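PDB 3EUA: fructosamine deglycase FrlB from Bacillus subtilis, which catalyses the conversion of a range of fructosamine 6-phosphates to glucose 6-phosphate and a free amino acid. Local coordinates for residues L165-A170 with F283-D288; M199-N204 with R256-R261; M217-I222 with S319-M324. All blocks are in the same frame, centred on the assembly; numbering follows the deposited sequence.

Interaction 1: L165-A170 with F283-D288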
loop_
_atom_site.group_PDB
_atom_site.type_symbol
_atom_site.label_atom_id
_atom_site.label_comp_id
_atom_site.label_asym_id
_atom_site.label_seq_id
_atom_site.Cartn_x
_atom_site.Cartn_y
_atom_site.Cartn_z
ATOM N N LEU A 165 -25.815 6.108 -2.687
ATOM C CA LEU A 165 -25.659 4.898 -3.475
ATOM C C LEU A 165 -26.852 4.673 -4.409
ATOM O O LEU A 165 -26.666 4.323 -5.571
ATOM C CB LEU A 165 -25.461 3.687 -2.594
ATOM C CG LEU A 165 -24.060 3.471 -1.981
ATOM C CD1 LEU A 165 -24.135 2.370 -0.959
ATOM C CD2 LEU A 165 -22.987 3.154 -3.068
ATOM N N ASP A 166 -28.059 4.934 -3.914
ATOM C CA ASP A 166 -29.277 4.761 -4.718
ATOM C C ASP A 166 -29.278 5.736 -5.903
ATOM O O ASP A 166 -29.623 5.350 -7.037
ATOM C CB ASP A 166 -30.523 4.954 -3.873
ATOM C CG ASP A 166 -31.802 4.460 -4.580
ATOM O OD1 ASP A 166 -31.698 3.479 -5.361
ATOM O OD2 ASP A 166 -32.892 5.018 -4.303
ATOM N N GLN A 167 -28.851 6.975 -5.651
ATOM C CA GLN A 167 -28.742 8.010 -6.690
ATOM C C GLN A 167 -27.504 7.843 -7.587
ATOM O O GLN A 167 -27.424 8.441 -8.664
ATOM C CB GLN A 167 -28.642 9.371 -6.034
ATOM C CG GLN A 167 -29.867 9.772 -5.265
ATOM C CD GLN A 167 -31.048 10.129 -6.153
ATOM O OE1 GLN A 167 -30.891 10.494 -7.316
ATOM N NE2 GLN A 167 -32.241 10.076 -5.580
ATOM N N LEU A 168 -26.549 7.005 -7.181
ATOM C CA LEU A 168 -25.295 6.878 -7.931
ATOM C C LEU A 168 -25.445 6.180 -9.295
ATOM O O LEU A 168 -24.642 6.412 -10.195
ATOM C CB LEU A 168 -24.235 6.146 -7.093
ATOM C CG LEU A 168 -22.799 6.512 -7.435
ATOM C CD1 LEU A 168 -22.572 8.011 -7.072
ATOM C CD2 LEU A 168 -21.842 5.611 -6.700
ATOM N N GLN A 169 -26.451 5.325 -9.472
ATOM C CA GLN A 169 -26.591 4.679 -10.773
ATOM C C GLN A 169 -26.846 5.736 -11.844
ATOM O O GLN A 169 -26.308 5.629 -12.922
ATOM C CB GLN A 169 -27.676 3.612 -10.813
ATOM C CG GLN A 169 -27.696 2.789 -12.120
ATOM C CD GLN A 169 -26.429 2.024 -12.358
ATOM O OE1 GLN A 169 -25.780 1.556 -11.405
ATOM N NE2 GLN A 169 -26.071 1.835 -13.647
ATOM N N ALA A 170 -27.643 6.762 -11.545
ATOM C CA ALA A 170 -27.910 7.812 -12.519
ATOM C C ALA A 170 -26.608 8.563 -12.836
ATOM O O ALA A 170 -26.384 8.978 -13.982
ATOM C CB ALA A 170 -28.977 8.767 -12.003
ATOM N N PHE A 283 -22.793 15.152 -9.433
ATOM C CA PHE A 283 -23.023 14.705 -8.064
ATOM C C PHE A 283 -24.012 15.610 -7.353
ATOM O O PHE A 283 -24.053 15.639 -6.137
ATOM C CB PHE A 283 -21.692 14.676 -7.293
ATOM C CG PHE A 283 -20.772 13.524 -7.692
ATOM C CD1 PHE A 283 -19.935 13.627 -8.796
ATOM C CD2 PHE A 283 -20.728 12.372 -6.938
ATOM C CE1 PHE A 283 -19.107 12.572 -9.151
ATOM C CE2 PHE A 283 -19.910 11.327 -7.285
ATOM C CZ PHE A 283 -19.105 11.420 -8.390
ATOM N N THR A 284 -24.840 16.327 -8.109
ATOM C CA THR A 284 -25.798 17.265 -7.537
ATOM C C THR A 284 -26.875 16.618 -6.647
ATOM O O THR A 284 -27.420 17.302 -5.767
ATOM C CB THR A 284 -26.468 18.140 -8.689
ATOM O OG1 THR A 284 -27.255 17.323 -9.560
ATOM C CG2 THR A 284 -25.407 18.859 -9.543
ATOM N N ALA A 285 -27.175 15.332 -6.863
ATOM C CA ALA A 285 -28.153 14.601 -6.042
ATOM C C ALA A 285 -27.471 13.829 -4.899
ATOM O O ALA A 285 -28.130 13.099 -4.165
ATOM C CB ALA A 285 -28.970 13.661 -6.925
ATOM N N ILE A 286 -26.156 13.966 -4.765
ATOM C CA ILE A 286 -25.411 13.292 -3.716
ATOM C C ILE A 286 -25.076 14.313 -2.640
ATOM O O ILE A 286 -24.647 15.422 -2.972
ATOM C CB ILE A 286 -24.106 12.676 -4.263
ATOM C CG1 ILE A 286 -24.358 11.841 -5.537
ATOM C CG2 ILE A 286 -23.421 11.854 -3.154
ATOM C CD1 ILE A 286 -25.228 10.653 -5.317
ATOM N N ASP A 287 -25.250 13.946 -1.365
ATOM C CA ASP A 287 -24.946 14.839 -0.251
ATOM C C ASP A 287 -23.433 15.112 -0.160
ATOM O O ASP A 287 -22.611 14.217 -0.367
ATOM C CB ASP A 287 -25.446 14.219 1.055
ATOM C CG ASP A 287 -25.506 15.220 2.205
ATOM O OD1 ASP A 287 -26.481 15.984 2.250
ATOM O OD2 ASP A 287 -24.647 15.200 3.107
ATOM N N ASP A 288 -23.075 16.363 0.143
ATOM C CA ASP A 288 -21.677 16.762 0.298
ATOM C C ASP A 288 -20.914 15.903 1.319
ATOM O O ASP A 288 -19.701 15.687 1.173
ATOM C CB ASP A 288 -21.580 18.244 0.743
ATOM C CG ASP A 288 -21.963 19.255 -0.357
ATOM O OD1 ASP A 288 -22.165 18.849 -1.519
ATOM O OD2 ASP A 288 -22.060 20.491 -0.065
#
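Gln167 and Ala285 mark the closest backbone approach, their CA atoms 6.6 Å apart, where a turn of helix 158-190 meets the irregular chain that leads from strand 273-277 into helix 288-313. Residues Phe283 to Ile286 form a type I beta turn, closed by the bond from Ile286 N to Phe283 O. Immediately after it, Asp287 takes the N-cap position of helix 288-313; its side chain caps a backbone N of that helix, and its OD2 bonds Ser289 OG. Gln167 and Ala285 both direct CB toward the opposing segment; the contact buries 195 Å² in total.

Ile286 supplies the apolar link. Its CG1 stands beside the backbone N, anti to the carbonyl carbon (chi1 -49°), and CD1 reaches the helix, 3.7 Å from Gln167 CB. The same methyl lies 4.1 Å from Leu168 CD1, and the two side chains run at a slant to each other. This packing joins the long helix 158-190 to the loop that enters helix 288-313 of the second SIS domain, whose Leu294 touches both Leu165 and Ile286.

Leu168 CD1 also comes 4.3 Å from Phe283 CE2, meeting the ring obliquely. Phe283 itself rests on Val298 of helix 288-313 and on Leu252. At the exposed margin the chain of Gln167 bends at chi2 (-72°), which brings CD to the side of Ala285; OE1 then sits 3.7 Å from Ala285 CB, a van der Waals contact of a polar atom with a methyl.

Interaction 2: M199-N204 with R256-R261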
loop_
_atom_site.group_PDB
_atom_site.type_symbol
_atom_site.label_atom_id
_atom_site.label_comp_id
_atom_site.label_asym_id
_atom_site.label_seq_id
_atom_site.Cartn_x
_atom_site.Cartn_y
_atom_site.Cartn_z
HETATM N N MSE A 199 -2.543 6.805 -11.630
HETATM C CA MSE A 199 -2.227 7.648 -10.481
HETATM C C MSE A 199 -3.462 8.251 -9.809
HETATM O O MSE A 199 -4.366 8.692 -10.461
HETATM C CB MSE A 199 -1.254 8.740 -10.914
HETATM C CG MSE A 199 -0.927 9.722 -9.857
HETATM SE SE MSE A 199 0.741 10.668 -10.131
HETATM C CE MSE A 199 0.098 11.876 -9.104
ATOM N N ALA A 200 -3.477 8.238 -8.488
ATOM C CA ALA A 200 -4.578 8.785 -7.681
ATOM C C ALA A 200 -4.138 8.799 -6.204
ATOM O O ALA A 200 -3.019 8.359 -5.885
ATOM C CB ALA A 200 -5.857 7.980 -7.857
ATOM N N SER A 201 -4.982 9.350 -5.332
ATOM C CA SER A 201 -4.717 9.411 -3.890
ATOM C C SER A 201 -5.994 9.181 -3.089
ATOM O O SER A 201 -7.067 8.921 -3.642
ATOM C CB SER A 201 -4.090 10.762 -3.503
ATOM O OG SER A 201 -4.993 11.828 -3.733
ATOM N N GLY A 202 -5.859 9.170 -1.774
ATOM C CA GLY A 202 -7.019 9.013 -0.900
ATOM C C GLY A 202 -7.905 7.826 -1.195
ATOM O O GLY A 202 -7.422 6.727 -1.403
ATOM N N ALA A 203 -9.210 8.065 -1.268
ATOM C CA ALA A 203 -10.210 7.033 -1.499
ATOM C C ALA A 203 -10.223 6.496 -2.918
ATOM O O ALA A 203 -10.907 5.519 -3.176
ATOM C CB ALA A 203 -11.583 7.554 -1.134
ATOM N N ASN A 204 -9.479 7.142 -3.828
ATOM C CA ASN A 204 -9.426 6.753 -5.235
ATOM C C ASN A 204 -8.234 5.858 -5.569
ATOM O O ASN A 204 -8.153 5.325 -6.688
ATOM C CB ASN A 204 -9.307 8.045 -6.085
ATOM C CG ASN A 204 -10.227 9.136 -5.592
ATOM O OD1 ASN A 204 -9.783 10.157 -5.059
ATOM N ND2 ASN A 204 -11.508 8.874 -5.652
ATOM N N ARG A 256 -7.917 15.417 -2.905
ATOM C CA ARG A 256 -7.910 15.929 -4.265
ATOM C C ARG A 256 -6.735 16.916 -4.546
ATOM O O ARG A 256 -6.174 16.890 -5.650
ATOM C CB ARG A 256 -9.233 16.592 -4.579
ATOM C CG ARG A 256 -9.313 17.150 -5.982
ATOM C CD ARG A 256 -10.564 17.923 -6.127
ATOM N NE ARG A 256 -10.596 18.588 -7.413
ATOM C CZ ARG A 256 -10.983 18.028 -8.547
ATOM N NH1 ARG A 256 -11.427 16.764 -8.606
ATOM N NH2 ARG A 256 -10.965 18.773 -9.640
ATOM N N PRO A 257 -6.369 17.806 -3.577
ATOM C CA PRO A 257 -5.201 18.655 -3.869
ATOM C C PRO A 257 -3.938 17.886 -4.291
ATOM O O PRO A 257 -3.141 18.417 -5.076
ATOM C CB PRO A 257 -4.959 19.367 -2.542
ATOM C CG PRO A 257 -6.331 19.413 -1.894
ATOM C CD PRO A 257 -6.947 18.123 -2.249
ATOM N N LEU A 258 -3.740 16.674 -3.756
ATOM C CA LEU A 258 -2.587 15.851 -4.144
ATOM C C LEU A 258 -2.674 15.512 -5.625
ATOM O O LEU A 258 -1.677 15.602 -6.328
ATOM C CB LEU A 258 -2.511 14.531 -3.345
ATOM C CG LEU A 258 -2.028 14.540 -1.885
ATOM C CD1 LEU A 258 -2.810 15.532 -1.006
ATOM C CD2 LEU A 258 -2.025 13.077 -1.305
ATOM N N GLU A 259 -3.886 15.159 -6.070
ATOM C CA GLU A 259 -4.175 14.778 -7.451
ATOM C C GLU A 259 -4.014 15.992 -8.382
ATOM O O GLU A 259 -3.423 15.916 -9.450
ATOM C CB GLU A 259 -5.588 14.153 -7.493
ATOM C CG GLU A 259 -5.671 12.843 -6.640
ATOM C CD GLU A 259 -7.069 12.255 -6.419
ATOM O OE1 GLU A 259 -8.062 13.020 -6.189
ATOM O OE2 GLU A 259 -7.150 10.987 -6.408
ATOM N N GLU A 260 -4.519 17.129 -7.944
ATOM C CA GLU A 260 -4.398 18.377 -8.697
ATOM C C GLU A 260 -2.937 18.777 -8.916
ATOM O O GLU A 260 -2.560 19.189 -10.000
ATOM C CB GLU A 260 -5.130 19.501 -7.944
ATOM C CG GLU A 260 -6.657 19.288 -7.852
ATOM C CD GLU A 260 -7.409 20.371 -7.048
ATOM O OE1 GLU A 260 -6.874 20.952 -6.076
ATOM O OE2 GLU A 260 -8.575 20.597 -7.377
ATOM N N ARG A 261 -2.112 18.630 -7.882
ATOM C CA ARG A 261 -0.706 18.991 -7.984
ATOM C C ARG A 261 -0.002 18.069 -8.985
ATOM O O ARG A 261 0.778 18.535 -9.830
ATOM C CB ARG A 261 -0.044 18.943 -6.600
ATOM C CG ARG A 261 1.377 19.380 -6.560
ATOM C CD ARG A 261 2.004 18.985 -5.273
ATOM N NE ARG A 261 3.406 19.404 -5.213
ATOM C CZ ARG A 261 4.265 18.978 -4.288
ATOM N NH1 ARG A 261 3.883 18.133 -3.340
ATOM N NH2 ARG A 261 5.528 19.377 -4.317
#
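Glu259 of helix 256-269 reaches the end of strand 197-200 with its carboxylate, and a hydrogen bond across the two segments is made there. Ser201 N donates to Glu259 OE2 at 2.9 Å with an N-H...O angle of 162°, nearly straight; the donor meets the oxygen on its anti side, 32° out of the carboxylate plane. Glu259 OE1 is taken by a second backbone donor, Gly251 N, just past strand 246-250, so one carboxylate joins the ends of two strands of the parallel SIS sheet. The extended chain beyond CG (chi2 171°) carries CD across to them.

Van der Waals contacts surround this bond. Ser201 OG lies 3.2 Å from Glu259 CG and 3.7 Å from Leu258 CB, while its hydrogen-bonding partner is Thr255 OG1. Leu258 CD2 packs against Ser201 CB at 3.8 Å, and Ala200 CB approaches Glu259 OE2 to 3.6 Å. Asn204 CB touches Glu259 OE2 at 3.7 Å, its side chain crossing that of Glu259 at about a right angle.

Among charged groups, Arg256 NE pairs with Glu260 OE2 within the helix at 2.8 Å. From the second subunit, Glu63 accepts a bond from Gly202 N, and Gln66 packs on Leu258.

With both oxygens of the buried carboxylate gripped by backbone N-H groups, its negative charge is probably stabilised by peptide dipoles, and the rotation of the group is fixed by the two strand ends.

Interaction 3: M217-I222 with S319-M324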
loop_
_atom_site.group_PDB
_atom_site.type_symbol
_atom_site.label_atom_id
_atom_site.label_comp_id
_atom_site.label_asym_id
_atom_site.label_seq_id
_atom_site.Cartn_x
_atom_site.Cartn_y
_atom_site.Cartn_z
HETATM N N MSE A 217 -2.466 -5.245 -16.407
HETATM C CA MSE A 217 -1.578 -6.389 -16.281
HETATM C C MSE A 217 -2.309 -7.708 -16.544
HETATM O O MSE A 217 -2.051 -8.383 -17.547
HETATM C CB MSE A 217 -0.893 -6.387 -14.898
HETATM C CG MSE A 217 -0.000 -5.163 -14.661
HETATM SE SE MSE A 217 0.847 -5.106 -12.942
HETATM C CE MSE A 217 2.245 -6.563 -13.303
ATOM N N GLU A 218 -3.258 -8.037 -15.685
ATOM C CA GLU A 218 -4.017 -9.278 -15.799
ATOM C C GLU A 218 -4.773 -9.470 -17.084
ATOM O O GLU A 218 -4.587 -10.491 -17.769
ATOM C CB GLU A 218 -5.045 -9.380 -14.671
ATOM C CG GLU A 218 -5.787 -10.706 -14.557
ATOM C CD GLU A 218 -6.901 -10.670 -13.494
ATOM O OE1 GLU A 218 -7.204 -9.588 -12.933
ATOM O OE2 GLU A 218 -7.495 -11.755 -13.247
HETATM N N MSE A 219 -5.565 -8.483 -17.445
HETATM C CA MSE A 219 -6.493 -8.631 -18.576
HETATM C C MSE A 219 -6.085 -8.093 -19.931
HETATM O O MSE A 219 -6.828 -8.241 -20.890
HETATM C CB MSE A 219 -7.820 -8.000 -18.148
HETATM C CG MSE A 219 -8.361 -8.564 -16.825
HETATM SE SE MSE A 219 -10.142 -7.864 -16.310
HETATM C CE MSE A 219 -10.188 -8.321 -14.388
ATOM N N GLN A 220 -4.913 -7.478 -20.012
ATOM C CA GLN A 220 -4.403 -6.934 -21.263
ATOM C C GLN A 220 -2.935 -7.188 -21.487
ATOM O O GLN A 220 -2.442 -6.987 -22.608
ATOM C CB GLN A 220 -4.654 -5.402 -21.287
ATOM C CG GLN A 220 -6.104 -4.998 -21.399
ATOM C CD GLN A 220 -6.703 -5.367 -22.737
ATOM O OE1 GLN A 220 -6.433 -4.730 -23.745
ATOM N NE2 GLN A 220 -7.531 -6.393 -22.750
ATOM N N TRP A 221 -2.235 -7.683 -20.470
ATOM C CA TRP A 221 -0.786 -7.895 -20.515
ATOM C C TRP A 221 -0.052 -6.604 -20.893
ATOM O O TRP A 221 0.827 -6.606 -21.736
ATOM C CB TRP A 221 -0.374 -9.036 -21.443
ATOM C CG TRP A 221 -1.062 -10.321 -21.180
ATOM C CD1 TRP A 221 -1.656 -10.727 -20.017
ATOM C CD2 TRP A 221 -1.076 -11.439 -22.043
ATOM N NE1 TRP A 221 -2.129 -12.017 -20.148
ATOM C CE2 TRP A 221 -1.781 -12.476 -21.388
ATOM C CE3 TRP A 221 -0.597 -11.662 -23.347
ATOM C CZ2 TRP A 221 -2.008 -13.722 -21.985
ATOM C CZ3 TRP A 221 -0.822 -12.906 -23.931
ATOM C CH2 TRP A 221 -1.527 -13.908 -23.245
ATOM N N ILE A 222 -0.482 -5.495 -20.278
ATOM C CA ILE A 222 0.125 -4.188 -20.437
ATOM C C ILE A 222 0.786 -3.877 -19.108
ATOM O O ILE A 222 0.148 -4.017 -18.065
ATOM C CB ILE A 222 -0.921 -3.131 -20.779
ATOM C CG1 ILE A 222 -1.504 -3.421 -22.165
ATOM C CG2 ILE A 222 -0.311 -1.768 -20.781
ATOM C CD1 ILE A 222 -2.606 -2.524 -22.570
ATOM N N SER A 319 -11.373 -11.356 -20.758
ATOM C CA SER A 319 -11.456 -12.692 -20.158
ATOM C C SER A 319 -10.242 -13.568 -20.452
ATOM O O SER A 319 -10.077 -14.620 -19.835
ATOM C CB SER A 319 -12.722 -13.389 -20.680
ATOM O OG SER A 319 -12.729 -13.336 -22.110
ATOM N N HIS A 320 -9.368 -13.133 -21.355
ATOM C CA HIS A 320 -8.217 -13.936 -21.730
ATOM C C HIS A 320 -7.183 -14.066 -20.615
ATOM O O HIS A 320 -6.947 -13.103 -19.907
ATOM C CB HIS A 320 -7.568 -13.357 -22.976
ATOM C CG HIS A 320 -6.486 -14.224 -23.520
ATOM N ND1 HIS A 320 -6.747 -15.384 -24.215
ATOM C CD2 HIS A 320 -5.141 -14.116 -23.453
ATOM C CE1 HIS A 320 -5.602 -15.945 -24.572
ATOM N NE2 HIS A 320 -4.611 -15.204 -24.109
ATOM N N ARG A 321 -6.625 -15.272 -20.443
ATOM C CA ARG A 321 -5.602 -15.551 -19.454
ATOM C C ARG A 321 -4.673 -16.610 -20.005
ATOM O O ARG A 321 -5.081 -17.442 -20.843
ATOM C CB ARG A 321 -6.197 -16.118 -18.159
ATOM C CG ARG A 321 -7.154 -15.204 -17.389
ATOM C CD ARG A 321 -6.507 -13.936 -16.804
ATOM N NE ARG A 321 -7.492 -13.267 -15.932
ATOM C CZ ARG A 321 -8.524 -12.535 -16.339
ATOM N NH1 ARG A 321 -8.760 -12.312 -17.630
ATOM N NH2 ARG A 321 -9.361 -12.006 -15.449
ATOM N N ARG A 322 -3.430 -16.596 -19.547
ATOM C CA ARG A 322 -2.479 -17.617 -19.911
ATOM C C ARG A 322 -2.124 -18.451 -18.708
ATOM O O ARG A 322 -1.704 -19.563 -18.875
ATOM C CB ARG A 322 -1.242 -17.033 -20.553
ATOM C CG ARG A 322 -0.534 -15.965 -19.817
ATOM C CD ARG A 322 0.624 -15.536 -20.666
ATOM N NE ARG A 322 1.185 -14.271 -20.239
ATOM C CZ ARG A 322 2.004 -13.554 -21.003
ATOM N NH1 ARG A 322 2.338 -13.968 -22.223
ATOM N NH2 ARG A 322 2.459 -12.387 -20.578
ATOM N N TYR A 323 -2.362 -17.933 -17.497
ATOM C CA TYR A 323 -2.013 -18.663 -16.272
ATOM C C TYR A 323 -3.209 -18.911 -15.371
ATOM O O TYR A 323 -3.457 -20.067 -14.981
ATOM C CB TYR A 323 -0.910 -17.933 -15.486
ATOM C CG TYR A 323 0.298 -17.539 -16.330
ATOM C CD1 TYR A 323 0.886 -18.449 -17.198
ATOM C CD2 TYR A 323 0.887 -16.279 -16.214
ATOM C CE1 TYR A 323 1.997 -18.118 -17.957
ATOM C CE2 TYR A 323 2.013 -15.937 -16.991
ATOM C CZ TYR A 323 2.552 -16.862 -17.854
ATOM O OH TYR A 323 3.665 -16.553 -18.611
HETATM N N MSE A 324 -3.946 -17.853 -15.049
HETATM C CA MSE A 324 -5.095 -17.992 -14.175
HETATM C C MSE A 324 -6.104 -18.926 -14.808
HETATM O O MSE A 324 -6.433 -18.838 -16.022
HETATM C CB MSE A 324 -5.743 -16.650 -13.886
HETATM C CG MSE A 324 -6.823 -16.682 -12.810
HETATM SE SE MSE A 324 -7.687 -14.949 -12.583
HETATM C CE MSE A 324 -6.138 -13.879 -12.416
#
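Arg322 lies flat on the indole of Trp221 in a stacked cation-pi pair, one link between the C-terminal end of helix 205-220 in the second SIS domain and the chain following helix 288-313. The planes of guanidinium and ring system differ by 8°, and Arg322 CZ stands 3.8 Å from the centroid of the six-membered ring of Trp221, nearly along its normal. Arg322 CG is squeezed between the backbone N and the carbonyl carbon (chi1 53°); from there the chain runs extended to NE, and CG and CD both touch Trp221 CZ2 at 3.5 Å. Trp221 has positive phi as it leaves the helix, and its CB points toward the other segment. Glu238 of the second subunit fixes both partners, accepting from Trp221 NE1 through OE1 and from Arg322 NH2 through its backbone O, which ties this pair to the interface with the second subunit.

His320 meets Trp221 obliquely, with Trp221 CH2 at the imidazole edge.

Arg321 bends at chi2 (-66°). Glu218 CG and Met219 CG lie over a face of its guanidinium, Met219 CG 3.8 Å from Arg321 NH2. A salt bridge to Glu218 is modelled with weak bonds, though the position of the carboxylate oxygen is uncertain. Arg321 NH1 also bonds Leu318 O, and it donates in the guanidinium plane to His320 O at 3.0 Å, from above the carbonyl plane.

All three contacts involve the second SIS domain, and none touches another. Interactions 1 and 2 lie closest, centres about 21 Å and nearest atoms about 8 Å apart; along the chain, interaction 2 is nested within the loop that interaction 1 closes, and helix 158-190 leads on to strand 197-200. Interaction 3 lies across the chain's centre from interaction 1, about 34 Å between centres. It is about 28 Å from interaction 2, centre to centre, with about 12 Å between nearest atoms, and helix 205-220 follows strand 197-200 directly. Interactions 2 and 3 both touch the second subunit, whereas no residue of the second subunit touches interaction 1.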